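Local coordinates for protein 3' terminal uridylyl transferase (Trypanosoma brucei, PDB 5HZD) that adds uridines from UTP to the 3' ends of guide RNAs, ribosomal RNAs and some mRNAs, and is involved in mitochondrial RNA editing, at residues R197-I202 with R252-S257; G227-W232 with S241-S246; W343-V348 with N415-N420; T425-L430 with E462-D467. All blocks are in the same frame, centred on the assembly; numbering follows the deposited sequence. Where two conformers were deposited one is given.

Interaction 1 of 4, residues R197-I202 with R252-S257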
loop_
_atom_site.group_PDB
_atom_site.type_symbol
_atom_site.label_atom_id
_atom_site.label_comp_id
_atom_site.label_asym_id
_atom_site.label_seq_id
_atom_site.Cartn_x
_atom_site.Cartn_y
_atom_site.Cartn_z
ATOM N N ARG A 197 24.607 7.977 12.454
ATOM C CA ARG A 197 24.303 9.404 12.485
ATOM C C ARG A 197 25.544 10.249 12.254
ATOM O O ARG A 197 25.573 11.425 12.614
ATOM C CB ARG A 197 23.571 9.820 13.768
ATOM C CG ARG A 197 24.231 9.385 15.060
ATOM C CD ARG A 197 23.243 9.515 16.223
ATOM N NE ARG A 197 23.781 8.919 17.442
ATOM C CZ ARG A 197 24.585 9.554 18.289
ATOM N NH1 ARG A 197 24.942 10.810 18.056
ATOM N NH2 ARG A 197 25.030 8.938 19.375
ATOM N N SER A 198 26.537 9.655 11.606
ATOM C CA SER A 198 27.738 10.390 11.203
ATOM C C SER A 198 27.869 10.492 9.691
ATOM O O SER A 198 27.453 9.591 8.954
ATOM C CB SER A 198 28.987 9.717 11.748
ATOM O OG SER A 198 28.908 9.625 13.173
ATOM N N ILE A 199 28.465 11.586 9.239
ATOM C CA ILE A 199 28.668 11.819 7.808
ATOM C C ILE A 199 30.092 12.298 7.562
ATOM O O ILE A 199 30.809 12.676 8.490
ATOM C CB ILE A 199 27.688 12.880 7.257
ATOM C CG1 ILE A 199 27.887 14.202 8.001
ATOM C CG2 ILE A 199 26.233 12.393 7.375
ATOM C CD1 ILE A 199 26.935 15.301 7.566
ATOM N N ARG A 200 30.501 12.305 6.302
ATOM C CA ARG A 200 31.831 12.710 5.936
ATOM C C ARG A 200 31.752 13.648 4.749
ATOM O O ARG A 200 31.118 13.321 3.750
ATOM C CB ARG A 200 32.600 11.488 5.480
ATOM C CG ARG A 200 34.061 11.578 5.725
ATOM C CD ARG A 200 34.488 10.536 6.751
ATOM N NE ARG A 200 33.960 9.214 6.434
ATOM C CZ ARG A 200 34.366 8.467 5.411
ATOM N NH1 ARG A 200 35.306 8.910 4.585
ATOM N NH2 ARG A 200 33.823 7.274 5.212
ATOM N N PHE A 201 32.418 14.788 4.848
ATOM C CA PHE A 201 32.568 15.637 3.682
ATOM C C PHE A 201 33.959 15.428 3.091
ATOM O O PHE A 201 34.951 15.645 3.782
ATOM C CB PHE A 201 32.419 17.094 4.102
ATOM C CG PHE A 201 31.054 17.439 4.623
ATOM C CD1 PHE A 201 30.730 17.237 5.964
ATOM C CD2 PHE A 201 30.099 18.005 3.776
ATOM C CE1 PHE A 201 29.463 17.558 6.433
ATOM C CE2 PHE A 201 28.842 18.343 4.244
ATOM C CZ PHE A 201 28.517 18.116 5.576
ATOM N N ILE A 202 34.057 15.046 1.810
ATOM C CA ILE A 202 35.351 14.997 1.135
ATOM C C ILE A 202 35.498 16.260 0.301
ATOM O O ILE A 202 34.614 16.563 -0.508
ATOM C CB ILE A 202 35.447 13.782 0.186
ATOM C CG1 ILE A 202 35.213 12.491 0.975
ATOM C CG2 ILE A 202 36.766 13.766 -0.550
ATOM C CD1 ILE A 202 36.066 12.375 2.160
ATOM N N ARG A 252 19.863 15.985 7.419
ATOM C CA ARG A 252 19.686 17.428 7.346
ATOM C C ARG A 252 21.052 18.104 7.169
ATOM O O ARG A 252 21.184 19.017 6.333
ATOM C CB ARG A 252 18.891 17.917 8.579
ATOM C CG ARG A 252 18.373 19.366 8.501
ATOM C CD ARG A 252 17.428 19.703 9.688
ATOM N NE ARG A 252 16.150 18.994 9.589
ATOM C CZ ARG A 252 15.665 18.151 10.498
ATOM N NH1 ARG A 252 16.335 17.904 11.620
ATOM N NH2 ARG A 252 14.489 17.563 10.291
ATOM N N ALA A 253 22.074 17.636 7.889
ATOM C CA ALA A 253 23.439 18.163 7.722
ATOM C C ALA A 253 24.024 17.869 6.338
ATOM O O ALA A 253 24.673 18.723 5.738
ATOM C CB ALA A 253 24.375 17.636 8.823
ATOM N N ALA A 254 23.820 16.661 5.825
ATOM C CA ALA A 254 24.329 16.300 4.485
ATOM C C ALA A 254 23.650 17.091 3.372
ATOM O O ALA A 254 24.199 17.230 2.267
ATOM C CB ALA A 254 24.149 14.810 4.255
ATOM N N MET A 255 22.489 17.660 3.673
ATOM C CA MET A 255 21.778 18.517 2.713
ATOM C C MET A 255 22.180 19.983 2.780
ATOM O O MET A 255 21.641 20.796 2.036
ATOM C CB MET A 255 20.257 18.375 2.868
ATOM C CG MET A 255 19.706 17.019 2.416
ATOM S SD MET A 255 20.153 16.609 0.713
ATOM C CE MET A 255 19.415 18.018 -0.116
ATOM N N CYS A 256 23.119 20.340 3.657
ATOM C CA CYS A 256 23.516 21.747 3.746
ATOM C C CYS A 256 24.212 22.164 2.455
ATOM O O CYS A 256 24.652 21.327 1.662
ATOM C CB CYS A 256 24.393 22.034 4.978
ATOM S SG CYS A 256 26.123 21.560 4.791
ATOM N N SER A 257 24.279 23.462 2.208
ATOM C CA SER A 257 25.019 23.905 1.042
ATOM C C SER A 257 26.148 24.824 1.476
ATOM O O SER A 257 25.955 26.033 1.660
ATOM C CB SER A 257 24.102 24.551 -0.004
ATOM O OG SER A 257 23.033 25.238 0.613
#

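Interaction 2 of 4, residues G227-W232 with S241-S246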
loop_
_atom_site.group_PDB
_atom_site.type_symbol
_atom_site.label_atom_id
_atom_site.label_comp_id
_atom_site.label_asym_id
_atom_site.label_seq_id
_atom_site.Cartn_x
_atom_site.Cartn_y
_atom_site.Cartn_z
ATOM N N GLY A 227 22.055 20.038 17.371
ATOM C CA GLY A 227 22.201 19.016 16.347
ATOM C C GLY A 227 23.592 18.438 16.147
ATOM O O GLY A 227 23.735 17.313 15.698
ATOM N N VAL A 228 24.630 19.204 16.449
ATOM C CA VAL A 228 25.979 18.733 16.176
ATOM C C VAL A 228 26.649 18.228 17.435
ATOM O O VAL A 228 26.850 18.990 18.390
ATOM C CB VAL A 228 26.863 19.841 15.588
ATOM C CG1 VAL A 228 28.318 19.388 15.587
ATOM C CG2 VAL A 228 26.411 20.218 14.192
ATOM N N GLN A 229 27.021 16.953 17.449
ATOM C CA GLN A 229 27.690 16.398 18.624
ATOM C C GLN A 229 29.203 16.485 18.553
ATOM O O GLN A 229 29.850 16.779 19.553
ATOM C CB GLN A 229 27.263 14.954 18.875
ATOM C CG GLN A 229 25.865 14.811 19.401
ATOM C CD GLN A 229 25.561 13.372 19.790
ATOM O OE1 GLN A 229 26.423 12.488 19.680
ATOM N NE2 GLN A 229 24.337 13.131 20.249
ATOM N N GLN A 230 29.774 16.258 17.373
ATOM C CA GLN A 230 31.212 16.251 17.244
ATOM C C GLN A 230 31.551 16.544 15.793
ATOM O O GLN A 230 30.859 16.067 14.890
ATOM C CB GLN A 230 31.751 14.880 17.612
ATOM C CG GLN A 230 33.250 14.780 17.520
ATOM C CD GLN A 230 33.770 13.401 17.862
ATOM O OE1 GLN A 230 33.087 12.392 17.695
ATOM N NE2 GLN A 230 34.986 13.356 18.355
ATOM N N VAL A 231 32.578 17.348 15.580
ATOM C CA VAL A 231 33.077 17.618 14.243
ATOM C C VAL A 231 34.591 17.478 14.295
ATOM O O VAL A 231 35.217 17.978 15.241
ATOM C CB VAL A 231 32.747 19.050 13.826
ATOM C CG1 VAL A 231 33.537 19.426 12.606
ATOM C CG2 VAL A 231 31.258 19.185 13.556
ATOM N N TRP A 232 35.183 16.793 13.312
ATOM C CA TRP A 232 36.641 16.665 13.270
ATOM C C TRP A 232 37.239 16.587 11.855
ATOM O O TRP A 232 36.580 16.147 10.915
ATOM C CB TRP A 232 37.101 15.494 14.140
ATOM C CG TRP A 232 36.704 14.105 13.678
ATOM C CD1 TRP A 232 37.534 13.180 13.110
ATOM C CD2 TRP A 232 35.416 13.459 13.810
ATOM N NE1 TRP A 232 36.849 12.015 12.864
ATOM C CE2 TRP A 232 35.549 12.154 13.282
ATOM C CE3 TRP A 232 34.167 13.856 14.320
ATOM C CZ2 TRP A 232 34.481 11.250 13.230
ATOM C CZ3 TRP A 232 33.096 12.953 14.262
ATOM C CH2 TRP A 232 33.264 11.663 13.719
ATOM N N SER A 241 34.589 15.117 9.210
ATOM C CA SER A 241 33.546 14.200 9.646
ATOM C C SER A 241 32.700 14.885 10.709
ATOM O O SER A 241 33.184 15.770 11.412
ATOM C CB SER A 241 34.156 12.936 10.241
ATOM O OG SER A 241 35.052 12.322 9.336
ATOM N N ALA A 242 31.446 14.477 10.824
ATOM C CA ALA A 242 30.560 15.074 11.810
ATOM C C ALA A 242 29.616 14.013 12.329
ATOM O O ALA A 242 29.042 13.229 11.550
ATOM C CB ALA A 242 29.764 16.214 11.194
ATOM N N THR A 243 29.454 13.993 13.646
ATOM C CA THR A 243 28.439 13.172 14.283
ATOM C C THR A 243 27.311 14.074 14.743
ATOM O O THR A 243 27.530 15.054 15.456
ATOM C CB THR A 243 29.013 12.416 15.482
ATOM O OG1 THR A 243 30.018 11.514 15.014
ATOM C CG2 THR A 243 27.915 11.612 16.180
ATOM N N LEU A 244 26.101 13.742 14.334
ATOM C CA LEU A 244 24.947 14.571 14.614
ATOM C C LEU A 244 24.139 13.882 15.700
ATOM O O LEU A 244 24.389 12.723 16.000
ATOM C CB LEU A 244 24.100 14.749 13.345
ATOM C CG LEU A 244 24.755 15.561 12.213
ATOM C CD1 LEU A 244 25.412 16.834 12.751
ATOM C CD2 LEU A 244 25.758 14.746 11.416
ATOM N N GLU A 245 23.163 14.586 16.262
ATOM C CA GLU A 245 22.425 14.066 17.426
ATOM C C GLU A 245 21.480 12.920 17.068
ATOM O O GLU A 245 21.068 12.139 17.945
ATOM C CB GLU A 245 21.649 15.195 18.108
ATOM C CG GLU A 245 20.493 15.741 17.293
ATOM C CD GLU A 245 19.828 16.942 17.947
ATOM O OE1 GLU A 245 19.115 17.689 17.238
ATOM O OE2 GLU A 245 20.021 17.138 19.168
ATOM N N SER A 246 21.141 12.811 15.787
ATOM C CA SER A 246 20.193 11.796 15.336
ATOM C C SER A 246 20.459 11.489 13.871
ATOM O O SER A 246 21.181 12.219 13.202
ATOM C CB SER A 246 18.763 12.295 15.495
ATOM O OG SER A 246 18.468 13.300 14.544
HETATM O O HOH W 1 37.623 13.567 9.255
#

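Interaction 3 of 4, residues W343-V348 with N415-N420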
loop_
_atom_site.group_PDB
_atom_site.type_symbol
_atom_site.label_atom_id
_atom_site.label_comp_id
_atom_site.label_asym_id
_atom_site.label_seq_id
_atom_site.Cartn_x
_atom_site.Cartn_y
_atom_site.Cartn_z
ATOM N N TRP A 343 -13.697 -6.683 0.986
ATOM C CA TRP A 343 -13.839 -7.022 2.393
ATOM C C TRP A 343 -14.670 -5.977 3.107
ATOM O O TRP A 343 -15.598 -6.303 3.850
ATOM C CB TRP A 343 -12.413 -7.105 2.964
ATOM C CG TRP A 343 -12.259 -7.199 4.462
ATOM C CD1 TRP A 343 -11.542 -6.340 5.249
ATOM C CD2 TRP A 343 -12.689 -8.269 5.334
ATOM N NE1 TRP A 343 -11.543 -6.786 6.563
ATOM C CE2 TRP A 343 -12.228 -7.968 6.629
ATOM C CE3 TRP A 343 -13.445 -9.429 5.141
ATOM C CZ2 TRP A 343 -12.472 -8.787 7.724
ATOM C CZ3 TRP A 343 -13.682 -10.255 6.247
ATOM C CH2 TRP A 343 -13.220 -9.913 7.522
ATOM N N ILE A 344 -14.373 -4.709 2.878
ATOM C CA ILE A 344 -15.111 -3.655 3.588
ATOM C C ILE A 344 -16.584 -3.617 3.164
ATOM O O ILE A 344 -17.468 -3.424 4.006
ATOM C CB ILE A 344 -14.479 -2.319 3.324
ATOM C CG1 ILE A 344 -13.130 -2.300 4.041
ATOM C CG2 ILE A 344 -15.351 -1.204 3.872
ATOM C CD1 ILE A 344 -12.225 -1.145 3.578
ATOM N N TYR A 345 -16.851 -3.806 1.869
ATOM C CA TYR A 345 -18.246 -3.805 1.402
ATOM C C TYR A 345 -19.026 -4.903 2.105
ATOM O O TYR A 345 -20.155 -4.682 2.557
ATOM C CB TYR A 345 -18.313 -3.998 -0.118
ATOM C CG TYR A 345 -19.707 -4.143 -0.659
ATOM C CD1 TYR A 345 -20.511 -3.029 -0.854
ATOM C CD2 TYR A 345 -20.206 -5.413 -0.976
ATOM C CE1 TYR A 345 -21.834 -3.169 -1.371
ATOM C CE2 TYR A 345 -21.490 -5.558 -1.493
ATOM C CZ TYR A 345 -22.286 -4.441 -1.675
ATOM O OH TYR A 345 -23.567 -4.579 -2.161
ATOM N N TYR A 346 -18.420 -6.079 2.208
ATOM C CA TYR A 346 -19.028 -7.174 2.979
ATOM C C TYR A 346 -19.275 -6.763 4.438
ATOM O O TYR A 346 -20.370 -6.993 4.988
ATOM C CB TYR A 346 -18.143 -8.415 2.878
ATOM C CG TYR A 346 -18.337 -9.416 3.993
ATOM C CD1 TYR A 346 -19.466 -10.228 4.041
ATOM C CD2 TYR A 346 -17.380 -9.546 4.977
ATOM C CE1 TYR A 346 -19.620 -11.177 5.045
ATOM C CE2 TYR A 346 -17.523 -10.467 5.998
ATOM C CZ TYR A 346 -18.656 -11.261 6.037
ATOM O OH TYR A 346 -18.784 -12.203 7.044
ATOM N N LEU A 347 -18.277 -6.172 5.093
ATOM C CA LEU A 347 -18.453 -5.741 6.472
ATOM C C LEU A 347 -19.595 -4.754 6.612
ATOM O O LEU A 347 -20.342 -4.817 7.599
ATOM C CB LEU A 347 -17.156 -5.106 7.036
ATOM C CG LEU A 347 -15.942 -6.046 7.112
ATOM C CD1 LEU A 347 -14.716 -5.271 7.634
ATOM C CD2 LEU A 347 -16.249 -7.291 7.993
ATOM N N VAL A 348 -19.732 -3.822 5.665
ATOM C CA VAL A 348 -20.790 -2.832 5.768
ATOM C C VAL A 348 -22.129 -3.499 5.549
ATOM O O VAL A 348 -23.074 -3.278 6.314
ATOM C CB VAL A 348 -20.608 -1.729 4.716
ATOM C CG1 VAL A 348 -21.892 -0.857 4.626
ATOM C CG2 VAL A 348 -19.383 -0.884 5.023
ATOM N N ASN A 415 -25.223 -6.595 -9.650
ATOM C CA ASN A 415 -24.848 -5.564 -8.693
ATOM C C ASN A 415 -23.359 -5.249 -8.703
ATOM O O ASN A 415 -22.571 -5.946 -9.322
ATOM C CB ASN A 415 -25.273 -5.981 -7.283
ATOM C CG ASN A 415 -26.793 -5.996 -7.110
ATOM O OD1 ASN A 415 -27.549 -5.353 -7.876
ATOM N ND2 ASN A 415 -27.252 -6.707 -6.081
ATOM N N VAL A 416 -22.998 -4.190 -8.000
ATOM C CA VAL A 416 -21.630 -3.699 -7.998
ATOM C C VAL A 416 -21.176 -3.585 -6.558
ATOM O O VAL A 416 -21.907 -3.071 -5.712
ATOM C CB VAL A 416 -21.598 -2.277 -8.595
ATOM C CG1 VAL A 416 -20.162 -1.676 -8.516
ATOM C CG2 VAL A 416 -22.152 -2.269 -10.040
ATOM N N ILE A 417 -19.963 -4.046 -6.277
ATOM C CA ILE A 417 -19.342 -3.845 -4.953
ATOM C C ILE A 417 -18.950 -2.380 -4.869
ATOM O O ILE A 417 -18.079 -1.922 -5.614
ATOM C CB ILE A 417 -18.118 -4.762 -4.825
ATOM C CG1 ILE A 417 -18.552 -6.242 -4.918
ATOM C CG2 ILE A 417 -17.388 -4.523 -3.499
ATOM C CD1 ILE A 417 -17.399 -7.270 -4.866
ATOM N N SER A 418 -19.615 -1.610 -4.013
ATOM C CA SER A 418 -19.395 -0.173 -4.020
ATOM C C SER A 418 -19.573 0.416 -2.640
ATOM O O SER A 418 -20.534 0.085 -1.926
ATOM C CB SER A 418 -20.373 0.525 -4.983
ATOM O OG SER A 418 -20.151 1.930 -4.897
ATOM N N LEU A 419 -18.619 1.266 -2.256
ATOM C CA LEU A 419 -18.710 2.008 -0.993
ATOM C C LEU A 419 -19.222 3.416 -1.238
ATOM O O LEU A 419 -19.281 4.229 -0.318
ATOM C CB LEU A 419 -17.330 2.075 -0.307
ATOM C CG LEU A 419 -16.656 0.729 -0.068
ATOM C CD1 LEU A 419 -15.280 1.006 0.539
ATOM C CD2 LEU A 419 -17.542 -0.060 0.847
ATOM N N ASN A 420 -19.661 3.737 -2.457
ATOM C CA ASN A 420 -20.043 5.114 -2.728
ATOM C C ASN A 420 -21.445 5.455 -2.277
ATOM O O ASN A 420 -21.847 6.630 -2.320
ATOM C CB ASN A 420 -19.928 5.433 -4.221
ATOM C CG ASN A 420 -18.506 5.566 -4.663
ATOM O OD1 ASN A 420 -17.841 4.586 -4.901
ATOM N ND2 ASN A 420 -18.014 6.798 -4.730
HETATM O O HOH W 2 -23.922 -2.647 -3.983
#

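Interaction 4 of 4, residues T425-L430 with E462-D467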
loop_
_atom_site.group_PDB
_atom_site.type_symbol
_atom_site.label_atom_id
_atom_site.label_comp_id
_atom_site.label_asym_id
_atom_site.label_seq_id
_atom_site.Cartn_x
_atom_site.Cartn_y
_atom_site.Cartn_z
ATOM N N THR A 425 -25.861 -1.016 -5.029
ATOM C CA THR A 425 -25.567 -0.347 -6.300
ATOM C C THR A 425 -25.763 -1.364 -7.424
ATOM O O THR A 425 -25.107 -2.408 -7.448
ATOM C CB THR A 425 -24.092 0.103 -6.334
ATOM O OG1 THR A 425 -23.890 1.088 -5.322
ATOM C CG2 THR A 425 -23.751 0.729 -7.678
ATOM N N THR A 426 -26.669 -1.100 -8.354
ATOM C CA THR A 426 -26.830 -2.019 -9.475
ATOM C C THR A 426 -25.889 -1.605 -10.606
ATOM O O THR A 426 -25.445 -0.464 -10.658
ATOM C CB THR A 426 -28.273 -2.051 -9.991
ATOM O OG1 THR A 426 -28.607 -0.791 -10.574
ATOM C CG2 THR A 426 -29.256 -2.389 -8.840
ATOM N N LYS A 427 -25.553 -2.540 -11.489
ATOM C CA LYS A 427 -24.765 -2.191 -12.671
ATOM C C LYS A 427 -25.430 -1.088 -13.477
ATOM O O LYS A 427 -24.752 -0.136 -13.904
ATOM C CB LYS A 427 -24.518 -3.432 -13.537
ATOM C CG LYS A 427 -23.604 -4.444 -12.827
ATOM C CD LYS A 427 -23.290 -5.616 -13.732
ATOM C CE LYS A 427 -22.549 -6.723 -12.922
ATOM N NZ LYS A 427 -22.152 -7.869 -13.814
ATOM N N ARG A 428 -26.756 -1.175 -13.618
ATOM C CA ARG A 428 -27.516 -0.196 -14.384
ATOM C C ARG A 428 -27.348 1.210 -13.788
ATOM O O ARG A 428 -27.245 2.181 -14.533
ATOM C CB ARG A 428 -28.985 -0.613 -14.506
ATOM C CG ARG A 428 -29.806 0.395 -15.304
ATOM C CD ARG A 428 -31.240 -0.075 -15.441
ATOM N NE ARG A 428 -31.341 -1.283 -16.263
ATOM C CZ ARG A 428 -31.569 -1.280 -17.575
ATOM N NH1 ARG A 428 -31.717 -0.131 -18.222
ATOM N NH2 ARG A 428 -31.642 -2.426 -18.239
ATOM N N MET A 429 -27.216 1.317 -12.460
ATOM C CA MET A 429 -27.037 2.647 -11.850
ATOM C C MET A 429 -25.783 3.328 -12.372
ATOM O O MET A 429 -25.777 4.537 -12.585
ATOM C CB MET A 429 -27.021 2.569 -10.305
ATOM C CG MET A 429 -28.397 2.264 -9.704
ATOM S SD MET A 429 -28.202 1.889 -7.959
ATOM C CE MET A 429 -27.234 3.354 -7.620
ATOM N N LEU A 430 -24.712 2.558 -12.624
ATOM C CA LEU A 430 -23.450 3.143 -13.086
ATOM C C LEU A 430 -23.283 3.145 -14.604
ATOM O O LEU A 430 -22.281 3.648 -15.114
ATOM C CB LEU A 430 -22.273 2.376 -12.468
ATOM C CG LEU A 430 -22.279 2.257 -10.937
ATOM C CD1 LEU A 430 -20.938 1.689 -10.429
ATOM C CD2 LEU A 430 -22.521 3.600 -10.274
ATOM N N GLU A 462 -18.177 -7.843 -15.914
ATOM C CA GLU A 462 -18.567 -9.135 -15.383
ATOM C C GLU A 462 -18.538 -9.124 -13.872
ATOM O O GLU A 462 -19.537 -9.468 -13.210
ATOM C CB GLU A 462 -17.589 -10.195 -15.884
ATOM C CG GLU A 462 -18.065 -11.607 -15.705
ATOM C CD GLU A 462 -19.262 -11.997 -16.571
ATOM O OE1 GLU A 462 -19.383 -11.587 -17.762
ATOM O OE2 GLU A 462 -20.100 -12.749 -16.037
ATOM N N LEU A 463 -17.380 -8.769 -13.328
ATOM C CA LEU A 463 -17.250 -8.566 -11.892
ATOM C C LEU A 463 -17.015 -7.091 -11.672
ATOM O O LEU A 463 -16.030 -6.535 -12.195
ATOM C CB LEU A 463 -16.045 -9.339 -11.354
ATOM C CG LEU A 463 -15.946 -10.826 -11.682
ATOM C CD1 LEU A 463 -14.792 -11.421 -10.872
ATOM C CD2 LEU A 463 -17.255 -11.524 -11.343
ATOM N N CYS A 464 -17.896 -6.433 -10.923
ATOM C CA CYS A 464 -17.812 -4.981 -10.810
ATOM C C CYS A 464 -17.507 -4.498 -9.407
ATOM O O CYS A 464 -18.221 -4.846 -8.454
ATOM C CB CYS A 464 -19.133 -4.348 -11.257
ATOM S SG CYS A 464 -19.444 -4.599 -13.017
ATOM N N ILE A 465 -16.465 -3.672 -9.285
ATOM C CA ILE A 465 -16.110 -3.038 -8.017
ATOM C C ILE A 465 -15.893 -1.566 -8.365
ATOM O O ILE A 465 -15.044 -1.239 -9.216
ATOM C CB ILE A 465 -14.806 -3.625 -7.453
ATOM C CG1 ILE A 465 -14.985 -5.116 -7.170
ATOM C CG2 ILE A 465 -14.438 -2.900 -6.177
ATOM C CD1 ILE A 465 -13.696 -5.757 -6.606
ATOM N N GLU A 466 -16.688 -0.692 -7.765
ATOM C CA GLU A 466 -16.602 0.735 -8.065
ATOM C C GLU A 466 -15.423 1.354 -7.305
ATOM O O GLU A 466 -15.295 1.186 -6.077
ATOM C CB GLU A 466 -17.926 1.422 -7.691
ATOM C CG GLU A 466 -17.934 2.954 -7.966
ATOM C CD GLU A 466 -19.290 3.646 -7.825
ATOM O OE1 GLU A 466 -20.224 3.150 -7.147
ATOM O OE2 GLU A 466 -19.442 4.738 -8.425
ATOM N N ASP A 467 -14.540 2.068 -8.014
ATOM C CA ASP A 467 -13.478 2.811 -7.330
ATOM C C ASP A 467 -14.096 3.983 -6.555
ATOM O O ASP A 467 -14.913 4.750 -7.093
ATOM C CB ASP A 467 -12.471 3.355 -8.347
ATOM C CG ASP A 467 -11.286 3.999 -7.687
ATOM O OD1 ASP A 467 -11.417 5.134 -7.211
ATOM O OD2 ASP A 467 -10.217 3.385 -7.663
#

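Interaction 1 of 4, residues R197-I202 with R252-S257
I199, on strand 198-203, meets the last turn of helix 247-254, and F201, two residues on, meets A253 O and the turn beyond it at C256, a helix-on-sheet packing in the domain, folded round an antiparallel sheet, that is inserted between strands 174-177 and 285-288 of the catalytic palm sheet. The contact is small, burying 170 Å² in all, and consists of apolar and aromatic contacts.

The apolar part belongs to I199. Its CG1 is held between the backbone N and the carbonyl carbon (chi1 59°), and the extended second torsion carries CD1 onto the helix, where it lies 3.7 Å from A253 CB. The same methyl also comes within 3.8 Å of the backbone N of A254, so a single carbon fits against two successive residues of the last turn.

The aromatic part belongs to F201. Its ring turns an edge to the helix, with CZ 3.9 Å from A253 O, which lies close to the ring plane; this places a carbonyl oxygen near the slightly positive rim. The same oxygen accepts a backbone bond from C256 N at 3.1 Å, which closes the turn leaving the helix.

Helix 209-223 shares this buried layer, for its V219 touches both F201 and A253.

The remaining contact is sulfur to ring: C256 SG approaches the F201 ring obliquely, 5.3 Å from its centroid and 4.2 Å from CE2.

Interaction 2 of 4, residues G227-W232 with S241-S246
W232 lays its six-membered ring over S241 in a beta hairpin, strands 228-233 and 239-244, that is interrupted by a classic bulge. S241 CB sits over the face, 3.5 Å from the centroid, a CH-pi contact, while T243 OG1 lies in the ring plane at the edge, 3.5 Å from CZ3. W232 CG occupies the position between its backbone N and carbonyl carbon (chi1 67°), which starts the indole on its course over the neighbouring strand.

The backbone sets this pairing. W232 and S241 form a hydrogen-bonded antiparallel pair, and at the bulge T243 O accepts from both Q229 N at 2.8 Å and Q230 N at 3.2 Å. T243 N returns a bond to Q230 O. On the other face of the hairpin V228 CG2 meets L244 CD1 at 3.8 Å, and V231 packs beside A242; helix 209-223 touches V228 and V231 there.

Farther out, strand 198-203 and the residue before it supply further polar partners: S198 OG bonds T243 OG1, and R197 NH1 bonds both Q229 OE1 and L244 O. At the opposite end of the pairing, one water donates to W232 O at 3.2 Å and lies 2.9 Å from S241 OG.

Interaction 3 of 4, residues W343-V348 with N415-N420
Y345 presents one face of its phenol ring to I417, whose CA stands over the ring centre, 4.2 Å from the centroid and only 3° off the normal. At the edge, near the ring plane, S418 O lies 3.3 Å from Y345 CD1. The ring therefore rests on the backbone of the loop, in a helix-to-loop packing between helix 336-349 and the segment 415-420 of the Cid1-like part of the fold. Y345 CG is anti to the backbone N (chi1 174°), on the side of that loop.

Apolar contacts gather near the root of the tyrosine. I417 CG2 is 3.5 Å from Y345 CB and also touches CG, while L419 CD2 comes within 3.9 Å of Y345 CA. The same leucine methyl also packs against I344 CG2, the two side chains crossing at about a right angle. Y406 of helix 385-409 touches both Y345 and I417, adding a third element to this buried layer.

The hydroxyl is joined to the loop through one bound water, which lies 2.7 Å from Y345 OH and donates to V416 O, also at 2.7 Å. Helix 336-349 begins with S336 and Y337, which bind UTP, and the side chain of L419 is about 7 Å from that of Y337.

The loop contains an ST turn. S418 OG, which also bonds E466 OE1, accepts a nearly straight bond from N420 N at 3.1 Å, 166° at the hydrogen.

Interaction 4 of 4, residues T425-L430 with E462-D467
K427 reaches E462 with its ammonium group and C464 with its aliphatic chain, and it has the largest buried area of the contact. The chain is extended throughout beyond CG, so the methylenes run past C464 SG, which lies 3.8 Å from K427 CE, and NZ arrives at the backbone of the partner segment. There K427 NZ donates to E462 O at 3.1 Å, coming from above the carbonyl plane, 49° out of it. With Y461 O and W412 O, three main-chain oxygens accept from this ammonium group and tie the short helix 427-430 to two loops.

E466 and L430 form the second centre. The leucine methyls lie against the glutamate carboxylate: L430 CD1 is 3.7 Å from E466 CD, and L430 CD2 is 3.8 Å from E466 OE2. E466 CG is anti to the backbone N (chi1 180°), and the rest of the chain continues extended toward L430. Besides the S418 hydroxyl, OE1 of E466 has a salt bridge with R421 NH1, an environment that would be expected to stabilise the ionised carboxylate.

T426 is the N-cap of the short, weakly bonded helical turn that bears K427 and L430. T426 OG1 accepts from M429 N at 3.2 Å, and the two residues form a capping box, its return bond from T426 N to M429 SD being weak.

I465, E466 and D467 belong to the proposed nucleotide recognition motif. With the E466 side chain about 9 Å from that of the UTP-binding Y337, the packing is consistent with a loop positioned beside the UTP-binding pocket of this terminal uridylyltransferase.

Overall arrangement
The four contacts form two pairs on opposite sides of the chain's centre. Interactions 1 and 2 have centres 9 Å apart and share the four-stranded sheet; interaction 2 is nested in the loop that interaction 1 closes, and strand 239-244 leads directly into helix 247-254. Both lie away from the UTP and zinc sites. Interactions 3 and 4, with centres 11 Å apart, meet through the short strand pair 415-416 and 425-426, where V416 N and T425 O are 2.8 Å apart. This second pair lies close to UTP-binding Y337, and the E462 side chain is about 12 Å from the zinc ion. Between the pairs, the centres of interactions 1 and 3 are 50 Å apart.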